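Local coordinates for protein glyoxalase 3 (Candida albicans, PDB 4LRU) that converts methylglyoxal to D-lactate in one glutathione-independent step, detoxifying the methylglyoxal that the cell itself produces, at residues L9-Y14 and I46-E51; G53-D58 and V84-L89; K159-T164 and V211-I216. All coordinates share one frame; numbering follows the deposited sequence.

Contact 1 (L9-Y14 and I46-E51); sequences LALTSY and IQLASE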
ATOM      1  N   LEU A   9       4.384   0.419  -7.546  1.00 17.53           N
ATOM      2  CA  LEU A   9       3.087   0.488  -6.899  1.00 16.83           C
ATOM      3  C   LEU A   9       2.577  -0.941  -6.707  1.00 17.61           C
ATOM      4  O   LEU A   9       2.139  -1.587  -7.658  1.00 18.98           O
ATOM      5  CB  LEU A   9       2.121   1.329  -7.750  1.00 18.45           C
ATOM      6  CG  LEU A   9       0.705   1.529  -7.208  1.00 22.01           C
ATOM      7  CD1 LEU A   9       0.696   2.004  -5.775  1.00 23.79           C
ATOM      8  CD2 LEU A   9      -0.094   2.499  -8.080  1.00 22.73           C
ATOM      9  N   ALA A  10       2.703  -1.438  -5.474  1.00 17.02           N
ATOM     10  CA  ALA A  10       2.338  -2.813  -5.135  1.00 18.50           C
ATOM     11  C   ALA A  10       0.825  -2.914  -4.908  1.00 18.39           C
ATOM     12  O   ALA A  10       0.210  -2.032  -4.295  1.00 17.38           O
ATOM     13  CB  ALA A  10       3.085  -3.258  -3.883  1.00 18.26           C
ATOM     14  N   LEU A  11       0.244  -3.991  -5.428  1.00 17.58           N
ATOM     15  CA  LEU A  11      -1.131  -4.376  -5.186  1.00 16.61           C
ATOM     16  C   LEU A  11      -1.149  -5.736  -4.511  1.00 16.64           C
ATOM     17  O   LEU A  11      -0.317  -6.593  -4.836  1.00 17.39           O
ATOM     18  CB  LEU A  11      -1.882  -4.492  -6.512  1.00 16.02           C
ATOM     19  CG  LEU A  11      -2.441  -3.192  -7.114  1.00 18.36           C
ATOM     20  CD1 LEU A  11      -1.348  -2.192  -7.431  1.00 18.20           C
ATOM     21  CD2 LEU A  11      -3.259  -3.488  -8.354  1.00 19.19           C
ATOM     22  N   THR A  12      -2.122  -5.969  -3.638  1.00 15.80           N
ATOM     23  CA  THR A  12      -2.355  -7.324  -3.155  1.00 17.21           C
ATOM     24  C   THR A  12      -2.827  -8.267  -4.266  1.00 17.36           C
ATOM     25  O   THR A  12      -3.575  -7.879  -5.165  1.00 18.25           O
ATOM     26  CB  THR A  12      -3.386  -7.399  -2.014  1.00 17.59           C
ATOM     27  OG1 THR A  12      -3.492  -8.756  -1.559  1.00 18.55           O
ATOM     28  CG2 THR A  12      -4.759  -6.915  -2.460  1.00 19.03           C
ATOM     29  N   SER A  13      -2.395  -9.526  -4.157  1.00 18.71           N
ATOM     30  CA  SER A  13      -2.794 -10.604  -5.053  1.00 18.06           C
ATOM     31  C   SER A  13      -3.930 -11.471  -4.476  1.00 19.04           C
ATOM     32  O   SER A  13      -4.463 -12.337  -5.164  1.00 18.28           O
ATOM     33  CB  SER A  13      -1.587 -11.504  -5.342  1.00 19.12           C
ATOM     34  OG  SER A  13      -1.189 -12.239  -4.183  1.00 21.24           O
ATOM     35  N   TYR A  14      -4.326 -11.207  -3.233  1.00 17.53           N
ATOM     36  CA  TYR A  14      -5.335 -12.014  -2.567  1.00 19.32           C
ATOM     37  C   TYR A  14      -6.701 -11.456  -2.937  1.00 19.38           C
ATOM     38  O   TYR A  14      -6.919 -10.256  -2.807  1.00 18.52           O
ATOM     39  CB  TYR A  14      -5.139 -11.953  -1.062  1.00 19.09           C
ATOM     40  CG  TYR A  14      -6.071 -12.869  -0.311  1.00 20.96           C
ATOM     41  CD1 TYR A  14      -5.794 -14.225  -0.197  1.00 20.63           C
ATOM     42  CD2 TYR A  14      -7.268 -12.395   0.223  1.00 20.16           C
ATOM     43  CE1 TYR A  14      -6.655 -15.074   0.472  1.00 23.75           C
ATOM     44  CE2 TYR A  14      -8.137 -13.241   0.896  1.00 21.63           C
ATOM     45  CZ  TYR A  14      -7.809 -14.582   1.035  1.00 21.07           C
ATOM     46  OH  TYR A  14      -8.665 -15.464   1.670  1.00 24.31           O
ATOM     47  N   ILE A  46       5.353   4.774 -13.283  1.00 22.88           N
ATOM     48  CA  ILE A  46       4.772   3.902 -12.286  1.00 20.89           C
ATOM     49  C   ILE A  46       4.589   2.491 -12.847  1.00 23.74           C
ATOM     50  O   ILE A  46       3.943   2.300 -13.880  1.00 25.17           O
ATOM     51  CB  ILE A  46       3.401   4.402 -11.775  1.00 21.48           C
ATOM     52  CG1 ILE A  46       3.489   5.835 -11.236  1.00 22.45           C
ATOM     53  CG2 ILE A  46       2.907   3.502 -10.665  1.00 21.71           C
ATOM     54  CD1 ILE A  46       3.007   6.886 -12.207  1.00 25.00           C
ATOM     55  N   GLN A  47       5.180   1.524 -12.149  1.00 21.89           N
ATOM     56  CA  GLN A  47       5.009   0.104 -12.454  1.00 20.76           C
ATOM     57  C   GLN A  47       4.129  -0.542 -11.387  1.00 18.18           C
ATOM     58  O   GLN A  47       4.494  -0.606 -10.204  1.00 19.63           O
ATOM     59  CB  GLN A  47       6.368  -0.610 -12.479  1.00 21.14           C
ATOM     60  CG  GLN A  47       6.271  -2.119 -12.686  1.00 21.58           C
ATOM     61  CD  GLN A  47       5.784  -2.483 -14.082  1.00 20.70           C
ATOM     62  OE1 GLN A  47       6.471  -2.255 -15.080  1.00 23.39           O
ATOM     63  NE2 GLN A  47       4.585  -3.048 -14.158  1.00 20.85           N
ATOM     64  N   LEU A  48       2.963  -1.028 -11.792  1.00 18.50           N
ATOM     65  CA  LEU A  48       2.129  -1.797 -10.890  1.00 18.23           C
ATOM     66  C   LEU A  48       2.666  -3.234 -10.817  1.00 18.00           C
ATOM     67  O   LEU A  48       3.096  -3.806 -11.833  1.00 19.02           O
ATOM     68  CB  LEU A  48       0.675  -1.804 -11.366  1.00 20.76           C
ATOM     69  CG  LEU A  48      -0.145  -0.548 -11.045  1.00 23.02           C
ATOM     70  CD1 LEU A  48       0.495   0.669 -11.677  1.00 26.61           C
ATOM     71  CD2 LEU A  48      -1.594  -0.697 -11.505  1.00 24.51           C
ATOM     72  N   ALA A  49       2.613  -3.825  -9.630  1.00 19.49           N
ATOM     73  CA  ALA A  49       3.038  -5.217  -9.443  1.00 19.32           C
ATOM     74  C   ALA A  49       2.239  -5.853  -8.323  1.00 18.75           C
ATOM     75  O   ALA A  49       1.876  -5.185  -7.343  1.00 19.24           O
ATOM     76  CB  ALA A  49       4.515  -5.289  -9.114  1.00 21.03           C
ATOM     77  N   SER A  50       2.003  -7.157  -8.444  1.00 18.11           N
ATOM     78  CA  SER A  50       1.613  -7.961  -7.296  1.00 18.06           C
ATOM     79  C   SER A  50       2.530  -9.175  -7.201  1.00 16.92           C
ATOM     80  O   SER A  50       3.324  -9.452  -8.104  1.00 19.61           O
ATOM     81  CB  SER A  50       0.157  -8.416  -7.411  1.00 20.61           C
ATOM     82  OG  SER A  50       0.014  -9.432  -8.387  1.00 19.21           O
ATOM     83  N   GLU A  51       2.413  -9.928  -6.115  1.00 18.91           N
ATOM     84  CA  GLU A  51       3.339 -11.034  -5.904  1.00 19.65           C
ATOM     85  C   GLU A  51       3.141 -12.174  -6.921  1.00 20.09           C
ATOM     86  O   GLU A  51       4.067 -12.951  -7.202  1.00 21.75           O
ATOM     87  CB  GLU A  51       3.227 -11.537  -4.462  1.00 19.75           C
ATOM     88  CG  GLU A  51       4.374 -12.443  -4.020  1.00 18.20           C
ATOM     89  CD  GLU A  51       5.727 -11.747  -3.908  1.00 22.03           C
ATOM     90  OE1 GLU A  51       5.792 -10.502  -4.024  1.00 20.58           O
ATOM     91  OE2 GLU A  51       6.741 -12.451  -3.735  1.00 22.02           O
TER
HETATM   92  O   HOH W   1       0.925  -8.856  -3.956  1.00 17.64           O

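Contact 2 (G53-D58 and V84-L89); sequences GTFGWD and VALKNL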
ATOM      1  N   GLY A  53       1.381 -11.427 -10.071  1.00 19.59           N
ATOM      2  CA  GLY A  53       0.920 -10.835 -11.317  1.00 20.07           C
ATOM      3  C   GLY A  53      -0.585 -10.809 -11.516  1.00 20.63           C
ATOM      4  O   GLY A  53      -1.072 -10.421 -12.590  1.00 22.26           O
ATOM      5  N   THR A  54      -1.338 -11.284 -10.522  1.00 19.11           N
ATOM      6  CA  THR A  54      -2.791 -11.293 -10.585  1.00 20.00           C
ATOM      7  C   THR A  54      -3.344 -10.472  -9.429  1.00 18.56           C
ATOM      8  O   THR A  54      -2.654 -10.226  -8.444  1.00 18.78           O
ATOM      9  CB  THR A  54      -3.361 -12.726 -10.520  1.00 21.72           C
ATOM     10  OG1 THR A  54      -3.058 -13.307  -9.239  1.00 20.80           O
ATOM     11  CG2 THR A  54      -2.803 -13.587 -11.639  1.00 23.62           C
ATOM     12  N   PHE A  55      -4.587 -10.032  -9.568  1.00 21.64           N
ATOM     13  CA  PHE A  55      -5.275  -9.285  -8.525  1.00 20.86           C
ATOM     14  C   PHE A  55      -6.767  -9.246  -8.837  1.00 20.24           C
ATOM     15  O   PHE A  55      -7.206  -9.562  -9.954  1.00 21.39           O
ATOM     16  CB  PHE A  55      -4.730  -7.853  -8.422  1.00 19.36           C
ATOM     17  CG  PHE A  55      -5.262  -6.944  -9.480  1.00 21.30           C
ATOM     18  CD1 PHE A  55      -4.688  -6.932 -10.734  1.00 24.78           C
ATOM     19  CD2 PHE A  55      -6.343  -6.119  -9.226  1.00 22.93           C
ATOM     20  CE1 PHE A  55      -5.202  -6.126 -11.741  1.00 25.94           C
ATOM     21  CE2 PHE A  55      -6.845  -5.293 -10.218  1.00 24.33           C
ATOM     22  CZ  PHE A  55      -6.277  -5.305 -11.478  1.00 24.76           C
ATOM     23  N   GLY A  56      -7.550  -8.854  -7.836  1.00 20.06           N
ATOM     24  CA  GLY A  56      -8.939  -8.461  -8.048  1.00 21.58           C
ATOM     25  C   GLY A  56      -9.309  -7.318  -7.130  1.00 19.52           C
ATOM     26  O   GLY A  56      -8.586  -7.018  -6.180  1.00 18.55           O
ATOM     27  N   TRP A  57     -10.399  -6.630  -7.458  1.00 21.11           N
ATOM     28  CA  TRP A  57     -10.807  -5.475  -6.671  1.00 20.19           C
ATOM     29  C   TRP A  57     -11.520  -5.913  -5.407  1.00 19.51           C
ATOM     30  O   TRP A  57     -12.273  -6.885  -5.409  1.00 21.68           O
ATOM     31  CB  TRP A  57     -11.741  -4.562  -7.476  1.00 21.21           C
ATOM     32  CG  TRP A  57     -11.170  -4.045  -8.748  1.00 22.57           C
ATOM     33  CD1 TRP A  57     -11.663  -4.245  -9.995  1.00 24.49           C
ATOM     34  CD2 TRP A  57     -10.007  -3.224  -8.901  1.00 21.44           C
ATOM     35  NE1 TRP A  57     -10.874  -3.611 -10.928  1.00 25.13           N
ATOM     36  CE2 TRP A  57      -9.846  -2.984 -10.281  1.00 23.55           C
ATOM     37  CE3 TRP A  57      -9.069  -2.695  -8.011  1.00 20.52           C
ATOM     38  CZ2 TRP A  57      -8.802  -2.207 -10.788  1.00 22.62           C
ATOM     39  CZ3 TRP A  57      -8.034  -1.925  -8.517  1.00 21.36           C
ATOM     40  CH2 TRP A  57      -7.913  -1.686  -9.895  1.00 21.96           C
ATOM     41  N   ASP A  58     -11.325  -5.150  -4.340  1.00 19.96           N
ATOM     42  CA  ASP A  58     -12.164  -5.281  -3.154  1.00 19.01           C
ATOM     43  C   ASP A  58     -13.578  -4.802  -3.506  1.00 21.97           C
ATOM     44  O   ASP A  58     -13.747  -3.688  -3.984  1.00 21.17           O
ATOM     45  CB  ASP A  58     -11.575  -4.482  -1.993  1.00 21.20           C
ATOM     46  CG  ASP A  58     -12.380  -4.629  -0.714  1.00 21.32           C
ATOM     47  OD1 ASP A  58     -13.566  -4.254  -0.729  1.00 22.15           O
ATOM     48  OD2 ASP A  58     -11.805  -5.072   0.318  1.00 22.39           O
ATOM     49  N   VAL A  84      -4.128   1.468 -18.686  1.00 25.88           N
ATOM     50  CA  VAL A  84      -2.955   0.995 -19.407  1.00 28.38           C
ATOM     51  C   VAL A  84      -1.972   0.367 -18.419  1.00 27.36           C
ATOM     52  O   VAL A  84      -1.407  -0.709 -18.670  1.00 28.25           O
ATOM     53  CB  VAL A  84      -2.283   2.140 -20.178  1.00 28.83           C
ATOM     54  CG1 VAL A  84      -0.945   1.692 -20.759  1.00 33.47           C
ATOM     55  CG2 VAL A  84      -3.201   2.625 -21.293  1.00 29.70           C
ATOM     56  N   ALA A  85      -1.772   1.038 -17.288  1.00 25.08           N
ATOM     57  CA  ALA A  85      -0.883   0.532 -16.255  1.00 23.97           C
ATOM     58  C   ALA A  85      -1.358  -0.793 -15.653  1.00 25.86           C
ATOM     59  O   ALA A  85      -0.547  -1.684 -15.378  1.00 25.95           O
ATOM     60  CB  ALA A  85      -0.679   1.580 -15.174  1.00 25.50           C
ATOM     61  N   LEU A  86      -2.666  -0.939 -15.450  1.00 24.07           N
ATOM     62  CA  LEU A  86      -3.204  -2.217 -14.987  1.00 26.64           C
ATOM     63  C   LEU A  86      -2.916  -3.329 -15.982  1.00 26.78           C
ATOM     64  O   LEU A  86      -2.519  -4.423 -15.588  1.00 25.46           O
ATOM     65  CB  LEU A  86      -4.713  -2.140 -14.732  1.00 26.20           C
ATOM     66  CG  LEU A  86      -5.148  -1.402 -13.475  1.00 27.09           C
ATOM     67  CD1 LEU A  86      -6.653  -1.212 -13.523  1.00 26.96           C
ATOM     68  CD2 LEU A  86      -4.719  -2.143 -12.216  1.00 25.47           C
ATOM     69  N   LYS A  87      -3.101  -3.053 -17.272  1.00 26.51           N
ATOM     70  CA  LYS A  87      -2.739  -4.013 -18.306  1.00 28.77           C
ATOM     71  C   LYS A  87      -1.253  -4.380 -18.264  1.00 30.37           C
ATOM     72  O   LYS A  87      -0.875  -5.495 -18.616  1.00 29.77           O
ATOM     73  CB  LYS A  87      -3.108  -3.467 -19.684  1.00 32.13           C
ATOM     74  CG  LYS A  87      -2.916  -4.457 -20.819  1.00 39.40           C
ATOM     75  CD  LYS A  87      -3.370  -3.871 -22.147  1.00 48.05           C
ATOM     76  CE  LYS A  87      -2.887  -4.709 -23.322  1.00 55.63           C
ATOM     77  NZ  LYS A  87      -3.003  -6.175 -23.068  1.00 54.82           N
ATOM     78  N   ASN A  88      -0.421  -3.439 -17.827  1.00 26.61           N
ATOM     79  CA  ASN A  88       1.027  -3.628 -17.778  1.00 26.28           C
ATOM     80  C   ASN A  88       1.504  -4.152 -16.422  1.00 24.76           C
ATOM     81  O   ASN A  88       2.709  -4.241 -16.186  1.00 24.36           O
ATOM     82  CB  ASN A  88       1.713  -2.289 -18.065  1.00 28.93           C
ATOM     83  CG  ASN A  88       3.170  -2.437 -18.467  1.00 37.35           C
ATOM     84  OD1 ASN A  88       3.526  -3.290 -19.288  1.00 37.62           O
ATOM     85  ND2 ASN A  88       4.027  -1.589 -17.896  1.00 38.28           N
ATOM     86  N   LEU A  89       0.572  -4.462 -15.524  1.00 23.56           N
ATOM     87  CA  LEU A  89       0.914  -4.991 -14.208  1.00 22.16           C
ATOM     88  C   LEU A  89       1.755  -6.264 -14.322  1.00 22.54           C
ATOM     89  O   LEU A  89       1.460  -7.143 -15.119  1.00 23.37           O
ATOM     90  CB  LEU A  89      -0.359  -5.288 -13.413  1.00 23.25           C
ATOM     91  CG  LEU A  89      -0.141  -5.717 -11.957  1.00 23.88           C
ATOM     92  CD1 LEU A  89      -1.247  -5.206 -11.053  1.00 24.76           C
ATOM     93  CD2 LEU A  89      -0.024  -7.231 -11.859  1.00 25.56           C
TER
HETATM   94  O   HOH W   2       0.588  -9.786 -14.755  1.00 27.55           O

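Contact 3 (K159-T164 and V211-I216); sequences KGKKIT and VTDGRI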
ATOM      1  N   LYS A 159      11.923  -1.266  12.775  1.00 22.00           N
ATOM      2  CA  LYS A 159      12.295  -1.240  14.194  1.00 22.40           C
ATOM      3  C   LYS A 159      12.658   0.186  14.584  1.00 24.75           C
ATOM      4  O   LYS A 159      13.477   0.812  13.932  1.00 23.81           O
ATOM      5  CB  LYS A 159      13.480  -2.163  14.502  1.00 24.18           C
ATOM      6  CG  LYS A 159      13.846  -2.192  15.979  1.00 26.89           C
ATOM      7  CD  LYS A 159      14.822  -3.304  16.322  1.00 26.61           C
ATOM      8  CE  LYS A 159      15.162  -3.381  17.807  1.00 30.42           C
ATOM      9  NZ  LYS A 159      13.979  -3.691  18.660  1.00 31.61           N
ATOM     10  N   GLY A 160      12.054   0.692  15.649  1.00 23.36           N
ATOM     11  CA  GLY A 160      12.403   2.016  16.164  1.00 23.90           C
ATOM     12  C   GLY A 160      11.849   3.173  15.337  1.00 24.48           C
ATOM     13  O   GLY A 160      12.186   4.338  15.610  1.00 26.79           O
ATOM     14  N   LYS A 161      10.997   2.856  14.362  1.00 23.32           N
ATOM     15  CA  LYS A 161      10.379   3.841  13.471  1.00 22.55           C
ATOM     16  C   LYS A 161       8.919   4.038  13.856  1.00 23.93           C
ATOM     17  O   LYS A 161       8.300   3.174  14.487  1.00 23.84           O
ATOM     18  CB  LYS A 161      10.438   3.382  12.012  1.00 22.40           C
ATOM     19  CG  LYS A 161      11.841   3.096  11.500  1.00 24.76           C
ATOM     20  CD  LYS A 161      12.719   4.331  11.460  1.00 28.73           C
ATOM     21  CE  LYS A 161      13.919   4.081  10.547  1.00 35.89           C
ATOM     22  NZ  LYS A 161      15.114   4.869  10.944  1.00 39.74           N
ATOM     23  N   LYS A 162       8.374   5.178  13.464  1.00 22.15           N
ATOM     24  CA  LYS A 162       6.959   5.481  13.654  1.00 20.83           C
ATOM     25  C   LYS A 162       6.207   5.211  12.365  1.00 20.67           C
ATOM     26  O   LYS A 162       6.632   5.635  11.292  1.00 21.23           O
ATOM     27  CB  LYS A 162       6.786   6.950  14.057  1.00 24.50           C
ATOM     28  CG  LYS A 162       7.378   7.279  15.413  1.00 28.80           C
ATOM     29  CD  LYS A 162       7.139   8.741  15.772  1.00 33.61           C
ATOM     30  CE  LYS A 162       8.176   9.281  16.745  1.00 43.63           C
ATOM     31  NZ  LYS A 162       8.623   8.272  17.741  1.00 47.63           N
ATOM     32  N   ILE A 163       5.098   4.486  12.482  1.00 18.84           N
ATOM     33  CA  ILE A 163       4.202   4.254  11.375  1.00 18.70           C
ATOM     34  C   ILE A 163       2.758   4.431  11.807  1.00 20.19           C
ATOM     35  O   ILE A 163       2.440   4.437  12.997  1.00 20.25           O
ATOM     36  CB  ILE A 163       4.351   2.846  10.783  1.00 19.61           C
ATOM     37  CG1 ILE A 163       3.913   1.777  11.784  1.00 19.94           C
ATOM     38  CG2 ILE A 163       5.756   2.628  10.258  1.00 20.36           C
ATOM     39  CD1 ILE A 163       3.634   0.447  11.127  1.00 19.31           C
ATOM     40  N   THR A 164       1.897   4.618  10.823  1.00 18.18           N
ATOM     41  CA  THR A 164       0.471   4.480  11.040  1.00 19.41           C
ATOM     42  C   THR A 164      -0.109   3.533   9.998  1.00 19.75           C
ATOM     43  O   THR A 164       0.628   2.921   9.218  1.00 19.12           O
ATOM     44  CB  THR A 164      -0.233   5.849  11.020  1.00 20.82           C
ATOM     45  OG1 THR A 164      -1.555   5.715  11.559  1.00 20.79           O
ATOM     46  CG2 THR A 164      -0.299   6.415   9.622  1.00 20.98           C
ATOM     47  N   VAL A 211       2.078   9.569   8.557  1.00 20.20           N
ATOM     48  CA  VAL A 211       3.259   9.671   9.403  1.00 18.94           C
ATOM     49  C   VAL A 211       4.483   9.523   8.527  1.00 19.11           C
ATOM     50  O   VAL A 211       4.555   8.595   7.712  1.00 19.99           O
ATOM     51  CB  VAL A 211       3.261   8.583  10.484  1.00 21.23           C
ATOM     52  CG1 VAL A 211       4.596   8.551  11.213  1.00 22.60           C
ATOM     53  CG2 VAL A 211       2.111   8.806  11.463  1.00 22.54           C
ATOM     54  N   THR A 212       5.430  10.453   8.671  1.00 17.84           N
ATOM     55  CA  THR A 212       6.716  10.371   7.987  1.00 19.66           C
ATOM     56  C   THR A 212       7.787  10.160   9.037  1.00 21.74           C
ATOM     57  O   THR A 212       7.882  10.939  10.019  1.00 23.08           O
ATOM     58  CB  THR A 212       7.005  11.669   7.199  1.00 20.10           C
ATOM     59  OG1 THR A 212       6.044  11.819   6.144  1.00 21.88           O
ATOM     60  CG2 THR A 212       8.401  11.630   6.614  1.00 22.15           C
ATOM     61  N   ASP A 213       8.579   9.106   8.854  1.00 20.05           N
ATOM     62  CA  ASP A 213       9.762   8.893   9.662  1.00 20.43           C
ATOM     63  C   ASP A 213      10.924   8.726   8.704  1.00 22.39           C
ATOM     64  O   ASP A 213      11.169   7.632   8.183  1.00 21.79           O
ATOM     65  CB  ASP A 213       9.602   7.675  10.584  1.00 21.82           C
ATOM     66  CG  ASP A 213      10.678   7.610  11.638  1.00 25.49           C
ATOM     67  OD1 ASP A 213      11.755   8.210  11.395  1.00 28.01           O
ATOM     68  OD2 ASP A 213      10.436   7.022  12.715  1.00 25.54           O
ATOM     69  N   GLY A 214      11.612   9.829   8.431  1.00 22.35           N
ATOM     70  CA  GLY A 214      12.679   9.821   7.449  1.00 23.44           C
ATOM     71  C   GLY A 214      12.138   9.463   6.082  1.00 21.73           C
ATOM     72  O   GLY A 214      11.353  10.213   5.506  1.00 22.44           O
ATOM     73  N   ARG A 215      12.538   8.295   5.586  1.00 20.80           N
ATOM     74  CA  ARG A 215      12.134   7.828   4.257  1.00 19.73           C
ATOM     75  C   ARG A 215      11.098   6.700   4.335  1.00 20.17           C
ATOM     76  O   ARG A 215      10.905   5.926   3.393  1.00 20.31           O
ATOM     77  CB  ARG A 215      13.380   7.413   3.454  1.00 20.11           C
ATOM     78  CG  ARG A 215      14.242   8.610   3.038  1.00 22.26           C
ATOM     79  CD  ARG A 215      15.596   8.207   2.486  1.00 22.72           C
ATOM     80  NE  ARG A 215      16.401   7.517   3.486  1.00 24.12           N
ATOM     81  CZ  ARG A 215      16.643   6.212   3.486  1.00 23.10           C
ATOM     82  NH1 ARG A 215      16.181   5.446   2.504  1.00 22.11           N
ATOM     83  NH2 ARG A 215      17.347   5.669   4.468  1.00 26.01           N
ATOM     84  N   ILE A 216      10.404   6.637   5.463  1.00 19.23           N
ATOM     85  CA  ILE A 216       9.244   5.758   5.604  1.00 19.50           C
ATOM     86  C   ILE A 216       8.007   6.627   5.771  1.00 19.64           C
ATOM     87  O   ILE A 216       7.951   7.470   6.665  1.00 20.28           O
ATOM     88  CB  ILE A 216       9.384   4.859   6.831  1.00 20.52           C
ATOM     89  CG1 ILE A 216      10.672   4.043   6.715  1.00 23.98           C
ATOM     90  CG2 ILE A 216       8.168   3.957   6.963  1.00 20.01           C
ATOM     91  CD1 ILE A 216      11.011   3.245   7.947  1.00 28.99           C
TER
HETATM   92  O   HOH W   3      11.537   7.356  14.965  1.00 47.17           O
HETATM   93  O   HOH W   4      13.743   7.021   9.815  1.00 33.31           O
HETATM   94  O   HOH W   5       5.626   5.975   8.675  1.00 20.97           O

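Contact 1 (L9-Y14 and I46-E51)
With CG of L9 anti to its backbone N (chi1 -179°) and CG of L48 anti to its carbonyl carbon (chi1 -80°), the two leucines stand side by side and point the same way, L9 CD2 lying 4.1 Å from L48 CD1. They sit on parallel neighbours in the central sheet of the DJ-1/PfpI fold, joined as a beta-alpha-beta unit of strand 6-10, helix 29-42 and strand 45-50. L9 brackets L48: its N donates to Q47 O and its O accepts from A49 N, both donors tilted about 30° from the carbonyl plane. L11 N continues the ladder with a straighter bond to A49 O, 2.8 Å long. On the leucine face, I46 CG2 packs on L9 CB at 3.7 Å, and L11 CD1 slants across L48 to approach its CG at 4.1 Å. Helix 29-42 packs against L9 and I46 through F36, whereas A85 and L86 of helix 81-87 touch L48. A10 and A49 turn their methyls to the other face of the sheet. After the L11 N to A49 O bond the two chains part, and a water fills in for the next rung, donating to L11 O (2.7 Å) and accepting from E51 N (2.8 Å). Residues 12-14 run on as a loop, the side chain of T12 lying about 8 Å from that of H140, inferred to be catalytic. The loop contains an ST turn: T12 OG1, also hydrogen-bonded to D114, accepts from Y14 N at 3.1 Å.

Contact 2 (G53-D58 and V84-L89)
G53 O and L89 O are joined through one water that donates to both, at 2.8 Å from G53 O and 2.8 Å from L89 O; no direct hydrogen bond links the two segments. L89 CD2 also presses against that glycine carbonyl, 3.4 Å from G53 O, while its other methyl, CD1, approaches F55 CD1 at 3.9 Å obliquely to the ring. The remaining contact is a small apolar cluster built on the forked end of L86. Its CD1 meets W57 tip to tip, lying near the indole plane at the ring edge, 3.6 Å from W57 CZ2. Its CD2 lies 3.6 Å from F55 CZ, the two side chains crossing at about a right angle. F55 reaches this place with CG between its backbone N and carbonyl carbon (chi1 79°), and its ring turns an edge to the indole: F55 CE2 stands 3.6 Å above one face of W57, offset toward the rim. L86 thus touches two aromatic rings that also touch each other. The result is plain surface packing, away from the annotated active site, between the extended loop that follows strand 45-50 and the C-terminal end of helix 81-87. Around it, V27 touches both F55 and W57, the ring of F75 from helix 69-76 meets W57, and L48 of strand 45-50 lies against L86 and L89.

Contact 3 (K159-T164 and V211-I216)
K162 N donates to D213 OD2 across the contact at 2.9 Å, a nearly straight bond (160° at the hydrogen) that uses the anti lone pair of the carboxylate oxygen. A water shared with G160 O gives OD2 a second donor. The other oxygen, D213 OD1, is tied to K161 less directly: a second water donates to OD1 and accepts from K161 NZ, 2.8 Å from that nitrogen. K161 bends at chi2 (-65°), which carries its CD to 3.7 Å from D213 OD2, so aliphatic chain and carboxylate cross at about a right angle. On the same lysine, CG rests 3.7 Å from I216 CD1.

Next to this polar group, V211 spreads its two methyls along the facing chain. CG1 lies 3.6 Å from K162 O, and CG2 is 3.8 Å from T164 CB.

The acceptor is positioned by a tight hairpin. D213 and I216 exchange two backbone hydrogen bonds around a type II' turn, in which G214 takes a positive phi, and the hairpin joins strand 210-213, at the edge of the large sheet, to strand 216-219. Strand 162-163 belongs to a separate small sheet with strand 198-199; the two sheets meet here where backbone and side chains of 161-164 face side chains of 211-216, with waters between. T164 N bonds to T218 OG1 and T164 OG1 to I200 O, while Y129 of helix 119-130 packs on both K161 and I216.

K161 NZ and D213 OD1 are 4.8 Å apart and make no direct salt bridge; the charges can still attract through space, and the nearby lysines together with the backbone N-H would be expected to keep D213 ionised.

Contacts 1, 2 and 3 follow one another along the chain, each closing before the next opens. The first two are neighbours, their centres 7 Å apart: Q47 NE2 probably bonds to N88 O, and T12 and S13 lie against F55 and T54. Contact 3 lies on the opposite side of the chain's centre, about 22 Å from contact 1 and 28 Å from contact 2 between centres. Contact 1 lies in the parallel part of the seven-stranded sheet, and contact 3 reaches its antiparallel edge through its 211-216 side. T12 in contact 1 and I163 and T164 in contact 3 have side chains about 8 to 10 Å from those of the inferred catalytic C139 or H140.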